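Local coordinates for staphylococcal nuclease domain-containing protein 1 (Drosophila melanogaster, PDB 2WAC) that is an endonuclease acting on DNA and RNA that associates with the RNA-induced silencing complex and, through its Tudor domain, binds peptides with symmetrically dimethylated arginines, at residues 16-22 and 112-118; 32-37 and 67-71; 59-63 and 90-94; 136-141 and 172-176; 149-153 and 187-192. All blocks are in the same frame, centred on the assembly; numbering follows the deposited sequence.

Interaction 1: residues 16-22 and 112-118; sequences LTFFAQS and YATEYAL
The ring of F18 lies under the CB of Y116, which sits over its face 4.0 Å from the ring centroid in a CH-pi contact; F18 CZ to Y116 CB is 3.6 Å. The p rotamer of F18 (chi1 61°) and the m rotamer of Y116 bring this about. Both residues belong to extended strands, 17-22 and 113-118, which run antiparallel with 144° between their N-to-C directions and 4.4 Å between their axes. F18 and Y116 form a hydrogen-bonded pair, F18 N to Y116 O 2.9 Å and Y116 N to F18 O 2.8 Å. A20 and T114 form the next, with A20 N to T114 O at 3.0 Å and T114 N to A20 O at 3.1 Å. T17-A117 and F19-E115 are non-hydrogen-bonded pairs, with CA atoms 4.4 and 4.3 Å apart. On their face of the sheet, E115 CB covers the F19 ring (3.8 Å to the centroid), and T17 OG1 donates to E115 OE2 at 2.8 Å, while also bonding T13. One water bridges S22 N and Y112 O where the strands part. The strands are neighbours in the closed barrel of the SN-like part, 17-22 also pairing with 5-12 and 113-118 with 159-164. Backbone bonding thus sets the register, while aromatic and aliphatic contacts line the face of F18 and a carboxylate-hydroxyl bond marks that of F19.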
# COMPACT_ATOMS: atom_id res chain seq x y z
N LEU A 16 7.04 2.65 -4.56
CA LEU A 16 5.78 3.26 -4.99
C LEU A 16 4.64 2.26 -5.23
O LEU A 16 3.77 2.50 -6.07
CB LEU A 16 5.98 4.21 -6.18
CG LEU A 16 6.62 5.57 -5.89
CD1 LEU A 16 6.89 6.31 -7.17
CD2 LEU A 16 5.76 6.42 -4.97
N THR A 17 4.67 1.15 -4.51
CA THR A 17 3.46 0.36 -4.34
C THR A 17 2.73 0.98 -3.14
O THR A 17 3.34 1.71 -2.35
CB THR A 17 3.72 -1.16 -4.13
OG1 THR A 17 4.34 -1.39 -2.86
CG2 THR A 17 4.59 -1.73 -5.24
N PHE A 18 1.43 0.72 -3.03
CA PHE A 18 0.65 1.28 -1.94
C PHE A 18 -0.46 0.32 -1.54
O PHE A 18 -0.91 -0.49 -2.35
CB PHE A 18 0.07 2.65 -2.32
CG PHE A 18 -0.86 2.63 -3.50
CD1 PHE A 18 -0.36 2.77 -4.80
CD2 PHE A 18 -2.23 2.46 -3.33
CE1 PHE A 18 -1.22 2.73 -5.90
CE2 PHE A 18 -3.09 2.42 -4.42
CZ PHE A 18 -2.58 2.56 -5.71
N PHE A 19 -0.89 0.42 -0.29
CA PHE A 19 -2.04 -0.33 0.20
C PHE A 19 -3.23 0.61 0.34
O PHE A 19 -3.10 1.74 0.83
CB PHE A 19 -1.74 -0.98 1.55
CG PHE A 19 -0.81 -2.16 1.46
CD1 PHE A 19 0.56 -1.98 1.28
CD2 PHE A 19 -1.31 -3.46 1.58
CE1 PHE A 19 1.42 -3.07 1.21
CE2 PHE A 19 -0.45 -4.55 1.51
CZ PHE A 19 0.91 -4.36 1.33
N ALA A 20 -4.39 0.14 -0.10
CA ALA A 20 -5.62 0.92 -0.02
C ALA A 20 -6.75 0.14 0.64
O ALA A 20 -6.89 -1.07 0.41
CB ALA A 20 -6.03 1.40 -1.41
N GLN A 21 -7.54 0.83 1.46
CA GLN A 21 -8.77 0.28 2.02
C GLN A 21 -9.96 0.80 1.23
O GLN A 21 -9.97 1.95 0.79
CB GLN A 21 -8.93 0.71 3.49
CG GLN A 21 -7.95 0.09 4.47
CD GLN A 21 -7.99 0.77 5.84
OE1 GLN A 21 -8.56 1.85 6.00
NE2 GLN A 21 -7.36 0.14 6.82
N SER A 22 -10.98 -0.05 1.07
CA SER A 22 -12.25 0.37 0.49
C SER A 22 -13.03 1.22 1.50
O SER A 22 -13.13 0.86 2.68
CB SER A 22 -13.07 -0.87 0.10
OG SER A 22 -14.38 -0.52 -0.30
N TYR A 112 -8.48 -6.31 4.75
CA TYR A 112 -9.14 -5.03 4.49
C TYR A 112 -8.27 -4.01 3.74
O TYR A 112 -8.74 -2.94 3.37
CB TYR A 112 -9.75 -4.44 5.77
CG TYR A 112 -11.04 -5.13 6.14
CD1 TYR A 112 -12.21 -4.92 5.41
CD2 TYR A 112 -11.10 -6.01 7.22
CE1 TYR A 112 -13.40 -5.56 5.73
CE2 TYR A 112 -12.28 -6.66 7.56
CZ TYR A 112 -13.43 -6.43 6.81
OH TYR A 112 -14.60 -7.06 7.14
N ALA A 113 -7.01 -4.37 3.51
CA ALA A 113 -6.12 -3.57 2.66
C ALA A 113 -5.58 -4.41 1.50
O ALA A 113 -5.30 -5.60 1.65
CB ALA A 113 -4.97 -2.99 3.48
N THR A 114 -5.44 -3.77 0.34
CA THR A 114 -4.96 -4.43 -0.88
C THR A 114 -3.80 -3.64 -1.46
O THR A 114 -3.86 -2.41 -1.57
CB THR A 114 -6.09 -4.55 -1.93
OG1 THR A 114 -7.24 -5.16 -1.33
CG2 THR A 114 -5.65 -5.39 -3.13
N GLU A 115 -2.73 -4.35 -1.84
CA GLU A 115 -1.56 -3.72 -2.45
C GLU A 115 -1.72 -3.52 -3.96
O GLU A 115 -2.23 -4.39 -4.66
CB GLU A 115 -0.29 -4.53 -2.16
CG GLU A 115 1.00 -3.77 -2.47
CD GLU A 115 2.25 -4.54 -2.08
OE1 GLU A 115 2.16 -5.73 -1.71
OE2 GLU A 115 3.35 -3.94 -2.16
N TYR A 116 -1.28 -2.35 -4.43
CA TYR A 116 -1.28 -2.02 -5.86
C TYR A 116 0.05 -1.40 -6.25
O TYR A 116 0.75 -0.84 -5.40
CB TYR A 116 -2.38 -1.02 -6.19
CG TYR A 116 -3.77 -1.47 -5.84
CD1 TYR A 116 -4.53 -2.22 -6.74
CD2 TYR A 116 -4.34 -1.16 -4.60
CE1 TYR A 116 -5.81 -2.65 -6.42
CE2 TYR A 116 -5.62 -1.59 -4.27
CZ TYR A 116 -6.35 -2.33 -5.19
OH TYR A 116 -7.62 -2.75 -4.88
N ALA A 117 0.40 -1.50 -7.53
CA ALA A 117 1.51 -0.74 -8.08
C ALA A 117 0.97 0.54 -8.70
O ALA A 117 -0.03 0.50 -9.42
CB ALA A 117 2.25 -1.57 -9.13
N LEU A 118 1.60 1.68 -8.41
CA LEU A 118 1.21 2.94 -9.03
C LEU A 118 1.53 2.85 -10.52
O LEU A 118 2.69 2.69 -10.91
CB LEU A 118 1.90 4.14 -8.38
CG LEU A 118 1.41 5.55 -8.75
CD1 LEU A 118 -0.03 5.79 -8.31
CD2 LEU A 118 2.34 6.61 -8.16
O HOH W 1 -8.75 -2.69 -0.63
O HOH W 2 -11.24 -2.40 2.63

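Interaction 2: residues 32-37 and 67-71; sequences LMSKLH and QWYRA
A helix packed against the Tudor barrel defines this contact: residues 32-37, part of the long helix 26-42, cross strand 68-71 at 118° with the axes 8.6 Å apart. The helical backbone is regular, with L36 N to L32 O at 2.9 Å. Along the strand side, Q67 comes first, still in the loop before the strand; its m, m side chain brings OE1 to within 3.3 Å of H37 ND1, which donates a hydrogen bond in the plane of the imidazole. W68 starts the extended run. W68 CA lies 6.6 Å from H37 CA. The carbonyl O of W68 takes the closest approach of L36, 3.4 Å from L36 CD2, while its indole meets F40 further along the helix. Y69 directs its CB away from the helix, yet the sulfur of M33 (m, m) approaches its ring obliquely: SD lies 4.1 Å from CD2 and 4.8 Å from the ring centroid, a Met-aromatic contact. The Y69 hydroxyl bonds D65, within the 62-90 region involved in dimethylarginine binding. R70 extends along the helix with chi1 m and chi2 t. Its guanidinium forms a salt bridge with D87 and bonds the carbonyls of F106, E109 and K110, tying the helix-facing strand to the loop ahead of strand 113-118. One face of that guanidinium is covered by L32, whose CD1 stands 3.9 Å from R70 CZ.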
# COMPACT_ATOMS: atom_id res chain seq x y z
N LEU A 32 -14.52 -5.19 13.58
CA LEU A 32 -13.56 -6.28 13.80
C LEU A 32 -12.50 -5.90 14.83
O LEU A 32 -12.20 -6.69 15.73
CB LEU A 32 -12.90 -6.70 12.47
CG LEU A 32 -12.11 -8.01 12.36
CD1 LEU A 32 -12.05 -8.48 10.91
CD2 LEU A 32 -10.70 -7.89 12.92
N MET A 33 -11.93 -4.71 14.68
CA MET A 33 -10.89 -4.21 15.58
C MET A 33 -11.38 -4.01 17.01
O MET A 33 -10.62 -4.19 17.97
CB MET A 33 -10.27 -2.92 15.05
CG MET A 33 -9.23 -3.11 13.94
SD MET A 33 -7.79 -4.09 14.44
CE MET A 33 -8.29 -5.71 13.89
N SER A 34 -12.65 -3.65 17.15
CA SER A 34 -13.28 -3.46 18.46
C SER A 34 -13.55 -4.80 19.15
O SER A 34 -13.42 -4.90 20.38
CB SER A 34 -14.58 -2.66 18.32
OG SER A 34 -15.14 -2.38 19.59
N LYS A 35 -13.94 -5.81 18.38
CA LYS A 35 -14.19 -7.14 18.91
C LYS A 35 -12.89 -7.86 19.27
O LYS A 35 -12.83 -8.59 20.25
CB LYS A 35 -15.02 -7.98 17.93
CG LYS A 35 -16.43 -7.47 17.71
CD LYS A 35 -17.15 -8.26 16.62
CE LYS A 35 -18.49 -7.64 16.26
NZ LYS A 35 -19.43 -7.59 17.41
N LEU A 36 -11.86 -7.64 18.45
CA LEU A 36 -10.53 -8.21 18.69
C LEU A 36 -9.89 -7.63 19.95
O LEU A 36 -9.32 -8.37 20.76
CB LEU A 36 -9.62 -8.00 17.47
CG LEU A 36 -8.28 -8.75 17.43
CD1 LEU A 36 -8.47 -10.26 17.42
CD2 LEU A 36 -7.45 -8.31 16.24
N HIS A 37 -9.98 -6.31 20.10
CA HIS A 37 -9.50 -5.62 21.30
C HIS A 37 -10.15 -6.19 22.57
O HIS A 37 -9.45 -6.48 23.55
CB HIS A 37 -9.75 -4.12 21.20
CG HIS A 37 -9.54 -3.38 22.49
ND1 HIS A 37 -8.31 -2.88 22.86
CD2 HIS A 37 -10.40 -3.06 23.48
CE1 HIS A 37 -8.42 -2.29 24.04
NE2 HIS A 37 -9.67 -2.38 24.44
N GLN A 67 -1.38 -2.79 20.82
CA GLN A 67 -2.69 -3.32 20.48
C GLN A 67 -2.56 -4.50 19.52
O GLN A 67 -1.55 -4.63 18.82
CB GLN A 67 -3.61 -2.23 19.91
CG GLN A 67 -3.81 -1.00 20.82
CD GLN A 67 -4.27 -1.34 22.23
OE1 GLN A 67 -5.15 -2.18 22.43
NE2 GLN A 67 -3.67 -0.68 23.22
N TRP A 68 -3.57 -5.37 19.52
CA TRP A 68 -3.55 -6.59 18.71
C TRP A 68 -4.20 -6.38 17.34
O TRP A 68 -5.30 -5.82 17.24
CB TRP A 68 -4.24 -7.73 19.47
CG TRP A 68 -3.53 -8.16 20.74
CD1 TRP A 68 -3.74 -7.69 22.00
CD2 TRP A 68 -2.49 -9.15 20.85
NE1 TRP A 68 -2.90 -8.33 22.89
CE2 TRP A 68 -2.13 -9.23 22.21
CE3 TRP A 68 -1.84 -9.98 19.92
CZ2 TRP A 68 -1.13 -10.10 22.67
CZ3 TRP A 68 -0.85 -10.85 20.39
CH2 TRP A 68 -0.51 -10.90 21.75
N TYR A 69 -3.51 -6.82 16.29
CA TYR A 69 -3.97 -6.69 14.90
C TYR A 69 -3.91 -8.05 14.18
O TYR A 69 -3.18 -8.94 14.59
CB TYR A 69 -3.09 -5.69 14.14
CG TYR A 69 -3.12 -4.26 14.65
CD1 TYR A 69 -2.46 -3.90 15.83
CD2 TYR A 69 -3.78 -3.26 13.94
CE1 TYR A 69 -2.48 -2.59 16.30
CE2 TYR A 69 -3.80 -1.94 14.40
CZ TYR A 69 -3.15 -1.62 15.58
OH TYR A 69 -3.17 -0.32 16.04
N ARG A 70 -4.68 -8.19 13.10
CA ARG A 70 -4.57 -9.36 12.23
C ARG A 70 -3.28 -9.25 11.42
O ARG A 70 -2.96 -8.18 10.90
CB ARG A 70 -5.77 -9.48 11.29
CG ARG A 70 -7.12 -9.62 11.97
CD ARG A 70 -8.15 -10.27 11.05
NE ARG A 70 -8.41 -9.49 9.84
CZ ARG A 70 -9.13 -9.91 8.80
NH1 ARG A 70 -9.67 -11.13 8.81
NH2 ARG A 70 -9.32 -9.12 7.75
N ALA A 71 -2.54 -10.36 11.33
CA ALA A 71 -1.24 -10.33 10.66
C ALA A 71 -0.91 -11.64 9.96
O ALA A 71 -1.31 -12.71 10.40
CB ALA A 71 -0.14 -9.97 11.66

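Interaction 3: residues 59-63 and 90-94; sequences AAQFT and NKETL
Residues 59-61 end an extended strand and 62-63 turn out of it, T63 taking phi/psi of -68/-21°, whereas 91-94 stay extended. The touching parts, CA 60 to 63 and CA 90 to 94, run 88° apart, and the nearest CA pair, T63 and L94, is 7.8 Å distant. No beta bridge joins them, so side chains must span the gap. E92 makes the polar link: with chi1 at 82° and chi2 t it points its carboxylate at the turn, where T63 OG1 donates to E92 OE1 at 2.7 Å and T63 N makes a weak bond to E92 OE2 at 3.3 Å. E92 OE2 is also hydrogen-bonded to the hydroxyl of Y85. F62 (chi1 t) aims its CB away, yet its ring swings back, so that E92 OE2 meets the ring edge, 3.2 Å from F62 CD1, and N90 ND2 stands 3.6 Å from F62 CZ. Deeper in, L94 CD2 contacts A60 CB at 4.4 Å and the carbonyl O of Q61 at 3.7 Å. Strands 57-61 and 91-95 belong to one five-stranded antiparallel sheet, with 68-77 and 80-85 between them, and its curl brings the two near each other, as in the SH3-like Tudor barrel. F62 and N90 bound the 62-90 region involved in dimethylarginine binding; the meeting rings of F62 and Y85, with N90 beside F62, are consistent with walls of the aromatic cage by which Tudor domains hold methylated side chains.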
# COMPACT_ATOMS: atom_id res chain seq x y z
N ALA A 59 -2.65 -13.24 15.35
CA ALA A 59 -2.83 -11.97 16.02
C ALA A 59 -1.45 -11.50 16.46
O ALA A 59 -0.70 -12.25 17.08
CB ALA A 59 -3.75 -12.12 17.21
N ALA A 60 -1.12 -10.26 16.12
CA ALA A 60 0.18 -9.68 16.46
C ALA A 60 0.01 -8.40 17.25
O ALA A 60 -0.77 -7.52 16.87
CB ALA A 60 0.98 -9.42 15.19
N GLN A 61 0.75 -8.29 18.35
CA GLN A 61 0.74 -7.10 19.19
C GLN A 61 1.75 -6.09 18.65
O GLN A 61 2.96 -6.22 18.88
CB GLN A 61 1.02 -7.45 20.65
CG GLN A 61 0.57 -6.40 21.66
CD GLN A 61 1.05 -6.68 23.08
OE1 GLN A 61 2.01 -7.42 23.29
NE2 GLN A 61 0.37 -6.09 24.06
N PHE A 62 1.24 -5.10 17.93
CA PHE A 62 2.02 -4.03 17.30
C PHE A 62 2.91 -3.35 18.33
O PHE A 62 2.45 -2.99 19.42
CB PHE A 62 1.05 -3.03 16.64
CG PHE A 62 1.69 -2.01 15.73
CD1 PHE A 62 2.90 -2.27 15.07
CD2 PHE A 62 1.05 -0.80 15.48
CE1 PHE A 62 3.47 -1.32 14.22
CE2 PHE A 62 1.61 0.15 14.62
CZ PHE A 62 2.82 -0.11 13.99
N THR A 63 4.20 -3.19 18.01
CA THR A 63 5.17 -2.61 18.95
C THR A 63 4.92 -1.13 19.23
O THR A 63 5.37 -0.61 20.25
CB THR A 63 6.64 -2.79 18.49
OG1 THR A 63 6.84 -2.17 17.21
CG2 THR A 63 7.00 -4.25 18.40
N ASN A 90 1.30 -2.07 6.58
CA ASN A 90 2.65 -1.99 7.14
C ASN A 90 3.19 -3.35 7.57
O ASN A 90 2.42 -4.27 7.87
CB ASN A 90 2.74 -0.97 8.29
CG ASN A 90 1.79 -1.28 9.43
OD1 ASN A 90 0.61 -1.56 9.22
ND2 ASN A 90 2.30 -1.22 10.65
N LYS A 91 4.51 -3.47 7.58
CA LYS A 91 5.21 -4.68 8.00
C LYS A 91 6.17 -4.33 9.13
O LYS A 91 6.64 -3.20 9.22
CB LYS A 91 6.04 -5.25 6.84
CG LYS A 91 5.26 -5.83 5.68
CD LYS A 91 6.24 -6.33 4.63
CE LYS A 91 5.56 -7.09 3.50
NZ LYS A 91 4.79 -6.20 2.60
N GLU A 92 6.47 -5.32 9.98
CA GLU A 92 7.57 -5.20 10.93
C GLU A 92 8.15 -6.55 11.34
O GLU A 92 7.49 -7.59 11.22
CB GLU A 92 7.16 -4.39 12.18
CG GLU A 92 6.39 -5.18 13.24
CD GLU A 92 6.10 -4.37 14.50
OE1 GLU A 92 6.90 -3.47 14.84
OE2 GLU A 92 5.08 -4.64 15.16
N THR A 93 9.40 -6.52 11.81
CA THR A 93 10.04 -7.68 12.41
C THR A 93 9.92 -7.60 13.93
O THR A 93 10.21 -6.56 14.54
CB THR A 93 11.50 -7.84 11.94
OG1 THR A 93 11.53 -7.96 10.51
CG2 THR A 93 12.15 -9.08 12.56
N LEU A 94 9.51 -8.72 14.52
CA LEU A 94 8.89 -8.76 15.84
C LEU A 94 9.24 -10.06 16.58
O LEU A 94 9.27 -11.11 15.95
CB LEU A 94 7.37 -8.72 15.64
CG LEU A 94 6.51 -8.37 16.84
CD1 LEU A 94 7.07 -7.12 17.46
CD2 LEU A 94 5.05 -8.18 16.47

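Interaction 4: residues 136-141 and 172-176; sequences AFSEDV and FGKQL
Apolar contacts carry this helix pair. L176 (m, t) inserts between A136 and F137, with its CD2 4.2 Å from A136 CB and its CD1 3.9 Å from F137 CB. At the other end, F172 in its m rotamer lays its ring against the last turn of helix 127-141: V141 CG1 rests over the ring face, 3.9 Å from the centroid, in a CH-pi contact, and D140 CB lies 3.7 Å from F172 CD1. F137 (t) presents its ring edge to F172, CE1 to CB 4.4 Å. The segments are helical throughout, 147° apart in direction, with axes 10.7 Å apart; the nearest CA pairs, F137-L176 at 7.4 Å and D140-F172 at 7.3 Å, set the antiparallel register. The helices pack against strands of the SN-like barrel, F137 and L176 both touching L118 of strand 113-118 and V141 reaching V9 of strand 5-12, an arrangement consistent with the OB-type fold of staphylococcal nuclease domains. No polar bond crosses the interface: D140 packs through its CB, with its OD2 3.9 Å from L176 CD2. Backbone bonds stay within each helix, V141 N to F137 O at 3.1 Å and L176 N to F172 O at 3.2 Å.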
# COMPACT_ATOMS: atom_id res chain seq x y z
N ALA A 136 6.58 13.34 -1.84
CA ALA A 136 5.56 14.04 -2.61
C ALA A 136 4.28 13.23 -2.79
O ALA A 136 3.18 13.78 -2.70
CB ALA A 136 6.12 14.47 -3.96
N PHE A 137 4.43 11.93 -3.03
CA PHE A 137 3.29 11.05 -3.26
C PHE A 137 2.51 10.78 -1.97
O PHE A 137 1.28 10.70 -1.99
CB PHE A 137 3.73 9.73 -3.91
CG PHE A 137 2.60 8.78 -4.21
CD1 PHE A 137 1.50 9.19 -4.96
CD2 PHE A 137 2.64 7.47 -3.75
CE1 PHE A 137 0.45 8.32 -5.23
CE2 PHE A 137 1.60 6.58 -4.03
CZ PHE A 137 0.50 7.01 -4.77
N SER A 138 3.24 10.65 -0.86
CA SER A 138 2.63 10.47 0.46
C SER A 138 1.83 11.69 0.90
O SER A 138 0.75 11.56 1.48
CB SER A 138 3.70 10.13 1.50
OG SER A 138 3.12 9.97 2.78
N GLU A 139 2.36 12.88 0.61
CA GLU A 139 1.66 14.13 0.90
C GLU A 139 0.38 14.24 0.08
O GLU A 139 -0.62 14.78 0.55
CB GLU A 139 2.57 15.33 0.64
CG GLU A 139 2.14 16.60 1.38
CD GLU A 139 2.93 17.83 0.96
OE1 GLU A 139 4.13 17.71 0.64
OE2 GLU A 139 2.33 18.93 0.96
N ASP A 140 0.42 13.72 -1.15
CA ASP A 140 -0.74 13.71 -2.05
C ASP A 140 -1.88 12.81 -1.56
O ASP A 140 -3.03 13.24 -1.53
CB ASP A 140 -0.32 13.27 -3.46
CG ASP A 140 0.48 14.33 -4.21
OD1 ASP A 140 0.44 15.52 -3.82
OD2 ASP A 140 1.14 13.96 -5.20
N VAL A 141 -1.55 11.58 -1.17
CA VAL A 141 -2.59 10.55 -1.00
C VAL A 141 -2.71 9.87 0.37
O VAL A 141 -3.78 9.35 0.69
CB VAL A 141 -2.50 9.44 -2.11
CG1 VAL A 141 -2.57 10.06 -3.51
CG2 VAL A 141 -1.24 8.59 -1.95
N PHE A 172 -2.88 11.42 -9.85
CA PHE A 172 -1.74 11.69 -8.95
C PHE A 172 -0.39 11.19 -9.47
O PHE A 172 0.61 11.90 -9.36
CB PHE A 172 -2.01 11.15 -7.54
CG PHE A 172 -2.97 11.99 -6.74
CD1 PHE A 172 -2.63 13.28 -6.32
CD2 PHE A 172 -4.22 11.48 -6.38
CE1 PHE A 172 -3.52 14.05 -5.57
CE2 PHE A 172 -5.11 12.24 -5.62
CZ PHE A 172 -4.76 13.53 -5.22
N GLY A 173 -0.37 9.98 -10.02
CA GLY A 173 0.85 9.41 -10.60
C GLY A 173 1.38 10.21 -11.79
O GLY A 173 2.59 10.42 -11.92
N LYS A 174 0.46 10.64 -12.65
CA LYS A 174 0.81 11.46 -13.81
C LYS A 174 1.34 12.83 -13.38
O LYS A 174 2.26 13.37 -14.00
CB LYS A 174 -0.40 11.63 -14.74
CG LYS A 174 -0.08 12.30 -16.07
CD LYS A 174 -1.33 12.49 -16.91
CE LYS A 174 -1.00 13.20 -18.21
NZ LYS A 174 -2.19 13.33 -19.10
N GLN A 175 0.75 13.40 -12.33
CA GLN A 175 1.19 14.68 -11.78
C GLN A 175 2.64 14.60 -11.30
O GLN A 175 3.40 15.55 -11.47
CB GLN A 175 0.26 15.15 -10.66
CG GLN A 175 0.45 16.62 -10.29
CD GLN A 175 -0.54 17.10 -9.24
OE1 GLN A 175 -0.55 16.61 -8.11
NE2 GLN A 175 -1.36 18.07 -9.60
N LEU A 176 3.01 13.46 -10.70
CA LEU A 176 4.40 13.21 -10.30
C LEU A 176 5.34 13.25 -11.51
O LEU A 176 6.46 13.78 -11.42
CB LEU A 176 4.53 11.86 -9.59
CG LEU A 176 3.83 11.60 -8.24
CD1 LEU A 176 4.12 10.17 -7.79
CD2 LEU A 176 4.26 12.59 -7.18

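Interaction 5: residues 149-153 and 187-192; sequences NVELK and RGERKL
A classic beta bulge shapes this contact: E151 and L152 both face L160 of the adjoining strand 159-164, and E151 departs from the extended conformation with phi/psi of -93/-35°. L152 then resumes it (-153/129°); its CB points toward the 187-192 loop, and the side chain (chi1 t, chi2 p) packs there, giving the largest covered area of the contact. Its CD2 lies 4.1 Å from L192 CD1, 3.4 Å from E189 OE2 and 3.7 Å from R187 NH2, while its CD1 is 4.1 Å from K191 CD. The leucine therefore packs against an ion pair closed within the loop, R187 NE to E189 OE1 at 3.0 Å and R187 NH2 to E189 OE2 at 3.1 Å. Strand 145-152 belongs to the five-stranded SN-like barrel and pairs with 159-164; residues 190-192 form a 3-10 turn leading into helix 193-208, with L192 N bonded to E189 O at 2.9 Å. L192 (m, t) also meets the bulge, its CD2 3.9 Å from E151 CB and 3.7 Å from E151 O. E151 OE2 bonds T162. No direct hydrogen bond crosses; one water accepts from K153 N at 3.3 Å and from K191 NZ at 3.0 Å.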
# COMPACT_ATOMS: atom_id res chain seq x y z
N ASN A 149 -8.54 3.25 -9.96
CA ASN A 149 -8.88 2.42 -11.11
C ASN A 149 -7.79 1.40 -11.38
O ASN A 149 -6.62 1.76 -11.49
CB ASN A 149 -9.11 3.29 -12.36
CG ASN A 149 -9.60 2.47 -13.55
OD1 ASN A 149 -10.60 1.76 -13.46
ND2 ASN A 149 -8.90 2.59 -14.67
N VAL A 150 -8.17 0.13 -11.48
CA VAL A 150 -7.22 -0.92 -11.83
C VAL A 150 -7.00 -0.89 -13.35
O VAL A 150 -7.94 -1.03 -14.12
CB VAL A 150 -7.71 -2.33 -11.37
CG1 VAL A 150 -6.76 -3.42 -11.85
CG2 VAL A 150 -7.85 -2.37 -9.86
N GLU A 151 -5.75 -0.68 -13.75
CA GLU A 151 -5.40 -0.53 -15.17
C GLU A 151 -4.98 -1.85 -15.81
O GLU A 151 -5.25 -2.09 -16.99
CB GLU A 151 -4.29 0.51 -15.34
CG GLU A 151 -4.59 1.89 -14.76
CD GLU A 151 -5.68 2.65 -15.51
OE1 GLU A 151 -5.99 2.29 -16.66
OE2 GLU A 151 -6.23 3.61 -14.93
N LEU A 152 -4.30 -2.69 -15.03
CA LEU A 152 -3.85 -3.99 -15.50
C LEU A 152 -3.73 -4.98 -14.35
O LEU A 152 -3.11 -4.68 -13.33
CB LEU A 152 -2.49 -3.88 -16.22
CG LEU A 152 -2.00 -5.12 -16.99
CD1 LEU A 152 -2.77 -5.30 -18.29
CD2 LEU A 152 -0.51 -5.01 -17.27
N LYS A 153 -4.34 -6.15 -14.53
CA LYS A 153 -4.15 -7.27 -13.61
C LYS A 153 -2.80 -7.92 -13.89
O LYS A 153 -2.45 -8.17 -15.05
CB LYS A 153 -5.27 -8.30 -13.77
CG LYS A 153 -6.66 -7.80 -13.42
CD LYS A 153 -7.71 -8.81 -13.83
CE LYS A 153 -9.12 -8.30 -13.59
NZ LYS A 153 -9.45 -8.22 -12.13
N ARG A 187 5.65 0.54 -21.77
CA ARG A 187 5.32 -0.88 -21.93
C ARG A 187 4.28 -1.12 -23.04
O ARG A 187 3.62 -0.18 -23.49
CB ARG A 187 4.88 -1.52 -20.60
CG ARG A 187 3.71 -0.85 -19.89
CD ARG A 187 3.59 -1.35 -18.46
NE ARG A 187 3.31 -2.79 -18.39
CZ ARG A 187 3.49 -3.55 -17.31
NH1 ARG A 187 3.95 -3.02 -16.19
NH2 ARG A 187 3.20 -4.84 -17.36
N GLY A 188 4.15 -2.38 -23.46
CA GLY A 188 3.49 -2.71 -24.72
C GLY A 188 2.02 -3.11 -24.75
O GLY A 188 1.45 -3.22 -25.84
N GLU A 189 1.40 -3.34 -23.60
CA GLU A 189 -0.03 -3.68 -23.58
C GLU A 189 -0.83 -2.63 -24.36
O GLU A 189 -0.81 -1.45 -24.00
CB GLU A 189 -0.58 -3.81 -22.15
CG GLU A 189 -0.11 -5.05 -21.39
CD GLU A 189 1.19 -4.83 -20.64
OE1 GLU A 189 1.81 -3.76 -20.78
OE2 GLU A 189 1.60 -5.74 -19.88
N ARG A 190 -1.50 -3.07 -25.42
CA ARG A 190 -2.29 -2.17 -26.27
C ARG A 190 -3.36 -1.41 -25.48
O ARG A 190 -3.55 -0.21 -25.70
CB ARG A 190 -2.85 -2.93 -27.49
CG ARG A 190 -4.13 -2.39 -28.16
CD ARG A 190 -4.06 -0.96 -28.73
NE ARG A 190 -2.99 -0.71 -29.69
CZ ARG A 190 -3.04 0.20 -30.66
NH1 ARG A 190 -2.00 0.36 -31.47
NH2 ARG A 190 -4.13 0.94 -30.84
N LYS A 191 -4.02 -2.08 -24.54
CA LYS A 191 -5.01 -1.43 -23.67
C LYS A 191 -4.41 -0.30 -22.81
O LYS A 191 -5.14 0.55 -22.29
CB LYS A 191 -5.77 -2.45 -22.81
CG LYS A 191 -4.94 -3.13 -21.71
CD LYS A 191 -5.76 -4.13 -20.91
CE LYS A 191 -6.58 -3.46 -19.81
NZ LYS A 191 -7.36 -4.45 -19.01
N LEU A 192 -3.09 -0.31 -22.66
CA LEU A 192 -2.39 0.73 -21.90
C LEU A 192 -1.74 1.82 -22.77
O LEU A 192 -1.11 2.74 -22.25
CB LEU A 192 -1.34 0.10 -20.98
CG LEU A 192 -1.83 -0.80 -19.83
CD1 LEU A 192 -0.65 -1.36 -19.07
CD2 LEU A 192 -2.77 -0.05 -18.89
O HOH W 3 -6.29 -6.50 -17.14

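Interactions 1, 4 and 5 belong to the SN-like barrel, whereas interactions 2 and 3 lie in the Tudor barrel, centred 27 to 36 Å from 4 and 5. Interaction 1, near the chain centre, is the one built on strand pairing; its L16 and L118 pack on F137 of interaction 4, the most buried contact, largely apolar with no hydrogen bond across. Interaction 5, at the surface, mixes leucines with charged groups and a water. Interactions 2 and 3 share a sheet through neighbouring strands 57-61 and 68-77; 3 turns on the E92-T63 bonds, whereas 2 mixes apolar and Met-aromatic packing with one H37-Q67 bond. Y112 of interaction 1 packs on L32 and R70, linking the two barrels.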